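Local coordinates for aminoglycoside phosphotransferase (Mycobacterium smegmatis, PDB 6EF6), which phosphorylates (S)-1-amino-2-propanol as the kinase of a microcompartment for aminoacetone utilization, at residues R166-W177 against F253-Y261. Numbering follows the deposited sequence.
Sequences RPAGFGRFSWDW and FDDCGFGWY
Asp254 meets Arg172 through its carbonyl: Arg172 NH2 donates to Asp254 O at 3.0 Å, from above the carbonyl plane, and a water links Arg172 NH1 to Asp254 OD1, while OD2 pairs with Asn54. Asp255 O takes the indole hydrogen of Trp175, NE1 to O 2.8 Å, a fairly straight bond (162° at the hydrogen) within the carbonyl plane. The Asp255 carboxylate bonds to Tyr75 near the bound sodium and (2R)-1-methoxypropan-2-amine; the segment directly follows sodium-binding Asp252, probably the counterpart of the kinase DFG aspartate. Cys256 O is gripped side-on by Arg172 NE (2.8 Å, above the carbonyl plane) and NH2 (2.9 Å, on a lone pair); bends at chi2 and chi3 fold the guanidinium back, with Cys256 SG over one face. At Phe258 the backbones form a single bridge: Phe258 N bonds to Phe173 O at 3.0 Å, and Trp175 N to Phe258 O at 2.7 Å, almost linear (175°). The Phe258 ring turns its edge to the Arg166 guanidinium face, Phe258 CE1 3.5 Å from Arg166 CZ, planes 71° apart. Trp260 N reaches Trp175 O through a water. Gly257 and Gly259 form backbone hydrogen bonds with Ile228 and Gly226; helix 78-94 borders Phe170, and helix 198-218 flanks Trp260 and Trp177.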
ATOM      1  N   ARG A 166       3.656  20.444   4.030  1.00 25.66           N
ATOM      2  CA  ARG A 166       4.772  19.564   3.721  1.00 26.10           C
ATOM      3  C   ARG A 166       6.108  20.315   3.694  1.00 28.02           C
ATOM      4  O   ARG A 166       6.160  21.536   3.455  1.00 29.80           O
ATOM      5  CB  ARG A 166       4.542  18.870   2.395  1.00 25.97           C
ATOM      6  CG  ARG A 166       3.259  18.010   2.446  1.00 22.16           C
ATOM      7  CD  ARG A 166       3.132  17.121   1.276  1.00 21.63           C
ATOM      8  NE  ARG A 166       2.869  17.861   0.037  1.00 27.04           N
ATOM      9  CZ  ARG A 166       1.661  18.165  -0.406  1.00 26.86           C
ATOM     10  NH1 ARG A 166       0.591  17.815   0.286  1.00 29.88           N
ATOM     11  NH2 ARG A 166       1.539  18.837  -1.541  1.00 29.44           N
ATOM     12  N   PRO A 167       7.206  19.624   3.994  1.00 26.52           N
ATOM     13  CA  PRO A 167       8.512  20.283   3.976  1.00 27.52           C
ATOM     14  C   PRO A 167       8.860  20.808   2.602  1.00 27.19           C
ATOM     15  O   PRO A 167       8.487  20.247   1.567  1.00 28.54           O
ATOM     16  CB  PRO A 167       9.495  19.161   4.351  1.00 35.82           C
ATOM     17  CG  PRO A 167       8.716  18.048   4.803  1.00 28.97           C
ATOM     18  CD  PRO A 167       7.297  18.200   4.361  1.00 27.55           C
ATOM     19  N   ALA A 168       9.647  21.892   2.610  1.00 30.31           N
ATOM     20  CA  ALA A 168      10.315  22.270   1.393  1.00 29.68           C
ATOM     21  C   ALA A 168      11.103  21.068   0.899  1.00 28.96           C
ATOM     22  O   ALA A 168      11.739  20.352   1.684  1.00 38.48           O
ATOM     23  CB  ALA A 168      11.249  23.459   1.618  1.00 33.76           C
ATOM     24  N   GLY A 169      11.048  20.871  -0.385  1.00 28.99           N
ATOM     25  CA  GLY A 169      11.730  19.774  -1.034  1.00 33.72           C
ATOM     26  C   GLY A 169      11.054  18.422  -0.931  1.00 28.95           C
ATOM     27  O   GLY A 169      11.604  17.455  -1.443  1.00 31.43           O
ATOM     28  N   PHE A 170       9.878  18.328  -0.318  1.00 28.57           N
ATOM     29  CA  PHE A 170       9.148  17.062  -0.288  1.00 26.05           C
ATOM     30  C   PHE A 170       8.956  16.547  -1.705  1.00 29.07           C
ATOM     31  O   PHE A 170       8.608  17.297  -2.615  1.00 30.96           O
ATOM     32  CB  PHE A 170       7.770  17.295   0.316  1.00 23.94           C
ATOM     33  CG  PHE A 170       6.987  16.036   0.564  1.00 23.99           C
ATOM     34  CD1 PHE A 170       7.114  15.402   1.774  1.00 22.12           C
ATOM     35  CD2 PHE A 170       6.081  15.551  -0.358  1.00 23.65           C
ATOM     36  CE1 PHE A 170       6.421  14.243   2.034  1.00 21.77           C
ATOM     37  CE2 PHE A 170       5.357  14.398  -0.083  1.00 24.31           C
ATOM     38  CZ  PHE A 170       5.524  13.780   1.126  1.00 20.72           C
ATOM     39  N   GLY A 171       9.158  15.244  -1.892  1.00 25.00           N
ATOM     40  CA  GLY A 171       9.014  14.634  -3.188  1.00 27.04           C
ATOM     41  C   GLY A 171       8.536  13.204  -3.085  1.00 25.07           C
ATOM     42  O   GLY A 171       9.228  12.377  -2.478  1.00 27.14           O
ATOM     43  N   ARG A 172       7.366  12.926  -3.647  1.00 23.06           N
ATOM     44  CA  ARG A 172       6.913  11.547  -3.781  1.00 20.30           C
ATOM     45  C   ARG A 172       6.238  11.393  -5.138  1.00 24.66           C
ATOM     46  O   ARG A 172       5.742  12.363  -5.704  1.00 24.80           O
ATOM     47  CB  ARG A 172       5.903  11.113  -2.713  1.00 21.51           C
ATOM     48  CG  ARG A 172       6.450  11.099  -1.305  1.00 20.22           C
ATOM     49  CD  ARG A 172       7.459   9.976  -1.074  1.00 21.41           C
ATOM     50  NE  ARG A 172       6.872   8.661  -1.304  1.00 19.67           N
ATOM     51  CZ  ARG A 172       7.471   7.499  -1.100  1.00 19.26           C
ATOM     52  NH1 ARG A 172       8.720   7.431  -0.683  1.00 19.70           N
ATOM     53  NH2 ARG A 172       6.815   6.402  -1.290  1.00 18.49           N
ATOM     54  N   PHE A 173       6.224  10.176  -5.652  1.00 22.01           N
ATOM     55  CA  PHE A 173       5.580   9.887  -6.926  1.00 23.01           C
ATOM     56  C   PHE A 173       4.060   9.919  -6.814  1.00 19.97           C
ATOM     57  O   PHE A 173       3.486  10.152  -5.740  1.00 19.48           O
ATOM     58  CB  PHE A 173       6.144   8.604  -7.552  1.00 21.37           C
ATOM     59  CG  PHE A 173       5.987   7.319  -6.732  1.00 21.77           C
ATOM     60  CD1 PHE A 173       5.083   7.183  -5.680  1.00 21.41           C
ATOM     61  CD2 PHE A 173       6.769   6.210  -7.045  1.00 22.11           C
ATOM     62  CE1 PHE A 173       4.977   5.999  -4.987  1.00 21.01           C
ATOM     63  CE2 PHE A 173       6.614   5.001  -6.342  1.00 21.24           C
ATOM     64  CZ  PHE A 173       5.739   4.906  -5.333  1.00 20.05           C
ATOM     65  N   SER A 174       3.400   9.766  -7.962  1.00 18.48           N
ATOM     66  CA  SER A 174       1.950   9.916  -8.077  1.00 18.88           C
ATOM     67  C   SER A 174       1.274   8.638  -8.563  1.00 17.17           C
ATOM     68  O   SER A 174       1.838   7.884  -9.384  1.00 19.65           O
ATOM     69  CB  SER A 174       1.580  11.022  -9.056  1.00 22.63           C
ATOM     70  OG  SER A 174       2.075  12.269  -8.568  1.00 22.25           O
ATOM     71  N   TRP A 175       0.066   8.414  -8.047  1.00 16.10           N
ATOM     72  CA  TRP A 175      -0.808   7.346  -8.483  1.00 15.25           C
ATOM     73  C   TRP A 175      -1.935   8.018  -9.246  1.00 16.11           C
ATOM     74  O   TRP A 175      -3.103   7.841  -8.931  1.00 16.58           O
ATOM     75  CB  TRP A 175      -1.316   6.518  -7.300  1.00 16.09           C
ATOM     76  CG  TRP A 175      -0.215   5.823  -6.594  1.00 15.50           C
ATOM     77  CD1 TRP A 175       0.394   6.175  -5.389  1.00 17.20           C
ATOM     78  CD2 TRP A 175       0.458   4.618  -7.018  1.00 18.68           C
ATOM     79  NE1 TRP A 175       1.388   5.293  -5.086  1.00 18.21           N
ATOM     80  CE2 TRP A 175       1.470   4.342  -6.059  1.00 18.17           C
ATOM     81  CE3 TRP A 175       0.333   3.758  -8.132  1.00 19.58           C
ATOM     82  CZ2 TRP A 175       2.304   3.257  -6.163  1.00 18.67           C
ATOM     83  CZ3 TRP A 175       1.208   2.684  -8.243  1.00 20.43           C
ATOM     84  CH2 TRP A 175       2.157   2.426  -7.254  1.00 21.08           C
ATOM     85  N   ASP A 176      -1.568   8.780 -10.271  1.00 18.02           N
ATOM     86  CA  ASP A 176      -2.530   9.409 -11.169  1.00 19.38           C
ATOM     87  C   ASP A 176      -2.820   8.503 -12.350  1.00 16.40           C
ATOM     88  O   ASP A 176      -2.316   7.388 -12.411  1.00 16.92           O
ATOM     89  CB  ASP A 176      -2.038  10.794 -11.594  1.00 19.03           C
ATOM     90  CG  ASP A 176      -0.666  10.796 -12.255  1.00 20.92           C
ATOM     91  OD1 ASP A 176      -0.113   9.722 -12.467  1.00 21.03           O
ATOM     92  OD2 ASP A 176      -0.191  11.900 -12.575  1.00 24.69           O
ATOM     93  N   TRP A 177      -3.658   8.960 -13.293  1.00 17.67           N
ATOM     94  CA  TRP A 177      -3.995   8.073 -14.413  1.00 18.30           C
ATOM     95  C   TRP A 177      -2.737   7.650 -15.159  1.00 17.73           C
ATOM     96  O   TRP A 177      -2.531   6.448 -15.404  1.00 18.35           O
ATOM     97  CB  TRP A 177      -4.959   8.748 -15.387  1.00 18.89           C
ATOM     98  CG  TRP A 177      -5.353   7.809 -16.481  1.00 18.11           C
ATOM     99  CD1 TRP A 177      -4.844   7.775 -17.747  1.00 23.29           C
ATOM    100  CD2 TRP A 177      -6.352   6.808 -16.384  1.00 19.99           C
ATOM    101  NE1 TRP A 177      -5.468   6.732 -18.436  1.00 24.75           N
ATOM    102  CE2 TRP A 177      -6.407   6.157 -17.626  1.00 22.92           C
ATOM    103  CE3 TRP A 177      -7.200   6.399 -15.371  1.00 20.55           C
ATOM    104  CZ2 TRP A 177      -7.284   5.063 -17.846  1.00 22.13           C
ATOM    105  CZ3 TRP A 177      -8.073   5.354 -15.605  1.00 23.26           C
ATOM    106  CH2 TRP A 177      -8.109   4.715 -16.849  1.00 24.98           C
ATOM    107  N   PHE A 253       4.679   2.292   4.450  1.00 17.56           N
ATOM    108  CA  PHE A 253       4.383   3.536   3.723  1.00 18.98           C
ATOM    109  C   PHE A 253       5.175   3.641   2.407  1.00 19.65           C
ATOM    110  O   PHE A 253       5.267   4.727   1.823  1.00 19.06           O
ATOM    111  CB  PHE A 253       4.611   4.780   4.622  1.00 18.09           C
ATOM    112  CG  PHE A 253       3.550   5.044   5.633  1.00 16.27           C
ATOM    113  CD1 PHE A 253       3.420   4.258   6.790  1.00 17.93           C
ATOM    114  CD2 PHE A 253       2.736   6.164   5.524  1.00 17.42           C
ATOM    115  CE1 PHE A 253       2.462   4.543   7.745  1.00 16.89           C
ATOM    116  CE2 PHE A 253       1.773   6.424   6.492  1.00 17.21           C
ATOM    117  CZ  PHE A 253       1.631   5.639   7.592  1.00 16.81           C
ATOM    118  N   ASP A 254       5.811   2.558   1.941  1.00 18.58           N
ATOM    119  CA  ASP A 254       6.747   2.708   0.836  1.00 19.53           C
ATOM    120  C   ASP A 254       6.077   3.038  -0.499  1.00 18.98           C
ATOM    121  O   ASP A 254       6.800   3.447  -1.409  1.00 19.15           O
ATOM    122  CB  ASP A 254       7.561   1.418   0.694  1.00 21.99           C
ATOM    123  CG  ASP A 254       8.750   1.563  -0.271  1.00 22.31           C
ATOM    124  OD1 ASP A 254       9.588   2.479  -0.125  1.00 23.34           O
ATOM    125  OD2 ASP A 254       8.883   0.713  -1.192  1.00 24.92           O
ATOM    126  N   ASP A 255       4.785   2.849  -0.662  1.00 18.23           N
ATOM    127  CA  ASP A 255       4.054   3.275  -1.859  1.00 17.70           C
ATOM    128  C   ASP A 255       3.408   4.635  -1.693  1.00 18.60           C
ATOM    129  O   ASP A 255       2.652   5.067  -2.545  1.00 17.65           O
ATOM    130  CB  ASP A 255       3.009   2.253  -2.343  1.00 21.21           C
ATOM    131  CG  ASP A 255       3.586   1.085  -3.070  1.00 25.15           C
ATOM    132  OD1 ASP A 255       4.742   1.152  -3.508  1.00 23.83           O
ATOM    133  OD2 ASP A 255       2.822   0.074  -3.144  1.00 23.27           O
ATOM    134  N   CYS A 256       3.665   5.336  -0.601  1.00 17.25           N
ATOM    135  CA  CYS A 256       2.912   6.564  -0.371  1.00 17.39           C
ATOM    136  C   CYS A 256       3.254   7.615  -1.428  1.00 16.94           C
ATOM    137  O   CYS A 256       4.329   7.638  -2.019  1.00 17.45           O
ATOM    138  CB  CYS A 256       3.136   7.109   1.044  1.00 17.67           C
ATOM    139  SG  CYS A 256       4.693   7.999   1.380  1.00 18.26           S
ATOM    140  N   GLY A 257       2.270   8.466  -1.710  1.00 17.82           N
ATOM    141  CA  GLY A 257       2.467   9.507  -2.720  1.00 18.59           C
ATOM    142  C   GLY A 257       1.131  10.140  -3.049  1.00 17.02           C
ATOM    143  O   GLY A 257       0.219  10.076  -2.257  1.00 17.61           O
ATOM    144  N   PHE A 258       1.085  10.855  -4.162  1.00 18.73           N
ATOM    145  CA  PHE A 258      -0.098  11.649  -4.457  1.00 18.00           C
ATOM    146  C   PHE A 258      -1.072  10.801  -5.220  1.00 18.61           C
ATOM    147  O   PHE A 258      -0.683  10.124  -6.155  1.00 21.22           O
ATOM    148  CB  PHE A 258       0.331  12.924  -5.192  1.00 19.01           C
ATOM    149  CG  PHE A 258       1.204  13.785  -4.346  1.00 20.32           C
ATOM    150  CD1 PHE A 258       0.661  14.582  -3.348  1.00 22.66           C
ATOM    151  CD2 PHE A 258       2.582  13.746  -4.492  1.00 23.13           C
ATOM    152  CE1 PHE A 258       1.470  15.374  -2.552  1.00 23.99           C
ATOM    153  CE2 PHE A 258       3.397  14.534  -3.665  1.00 25.88           C
ATOM    154  CZ  PHE A 258       2.820  15.333  -2.693  1.00 27.36           C
ATOM    155  N   GLY A 259      -2.329  10.847  -4.848  1.00 15.67           N
ATOM    156  CA  GLY A 259      -3.353  10.054  -5.503  1.00 15.65           C
ATOM    157  C   GLY A 259      -4.729  10.426  -4.989  1.00 14.78           C
ATOM    158  O   GLY A 259      -4.852  11.334  -4.172  1.00 15.57           O
ATOM    159  N   TRP A 260      -5.760   9.749  -5.490  1.00 14.42           N
ATOM    160  CA  TRP A 260      -7.098   9.999  -4.950  1.00 14.79           C
ATOM    161  C   TRP A 260      -7.229   9.472  -3.541  1.00 13.99           C
ATOM    162  O   TRP A 260      -6.900   8.301  -3.301  1.00 13.84           O
ATOM    163  CB  TRP A 260      -8.177   9.440  -5.868  1.00 14.44           C
ATOM    164  CG  TRP A 260      -8.307  10.164  -7.180  1.00 14.05           C
ATOM    165  CD1 TRP A 260      -9.000  11.325  -7.393  1.00 15.13           C
ATOM    166  CD2 TRP A 260      -7.690   9.850  -8.437  1.00 15.80           C
ATOM    167  NE1 TRP A 260      -8.877  11.739  -8.680  1.00 16.20           N
ATOM    168  CE2 TRP A 260      -8.087  10.848  -9.356  1.00 16.86           C
ATOM    169  CE3 TRP A 260      -6.903   8.776  -8.894  1.00 15.91           C
ATOM    170  CZ2 TRP A 260      -7.669  10.872 -10.675  1.00 16.67           C
ATOM    171  CZ3 TRP A 260      -6.481   8.821 -10.227  1.00 17.65           C
ATOM    172  CH2 TRP A 260      -6.908   9.830 -11.099  1.00 18.72           C
ATOM    173  N   TYR A 261      -7.775  10.284  -2.632  1.00 13.67           N
ATOM    174  CA  TYR A 261      -7.956   9.797  -1.262  1.00 13.68           C
ATOM    175  C   TYR A 261      -8.670   8.447  -1.222  1.00 14.09           C
ATOM    176  O   TYR A 261      -8.260   7.532  -0.497  1.00 14.09           O
ATOM    177  CB  TYR A 261      -8.685  10.833  -0.388  1.00 15.38           C
ATOM    178  CG  TYR A 261      -7.853  12.055  -0.099  1.00 16.78           C
ATOM    179  CD1 TYR A 261      -6.675  11.971   0.594  1.00 19.03           C
ATOM    180  CD2 TYR A 261      -8.214  13.281  -0.572  1.00 17.30           C
ATOM    181  CE1 TYR A 261      -5.895  13.121   0.844  1.00 20.63           C
ATOM    182  CE2 TYR A 261      -7.462  14.421  -0.343  1.00 20.61           C
ATOM    183  CZ  TYR A 261      -6.276  14.306   0.351  1.00 19.77           C
ATOM    184  OH  TYR A 261      -5.534  15.471   0.586  1.00 25.13           O
TER
HETATM  185  O   HOH W   1       9.630   5.133   0.644  1.00 21.82           O
HETATM  186  O   HOH W   2      -4.783   7.219  -6.764  1.00 14.89           O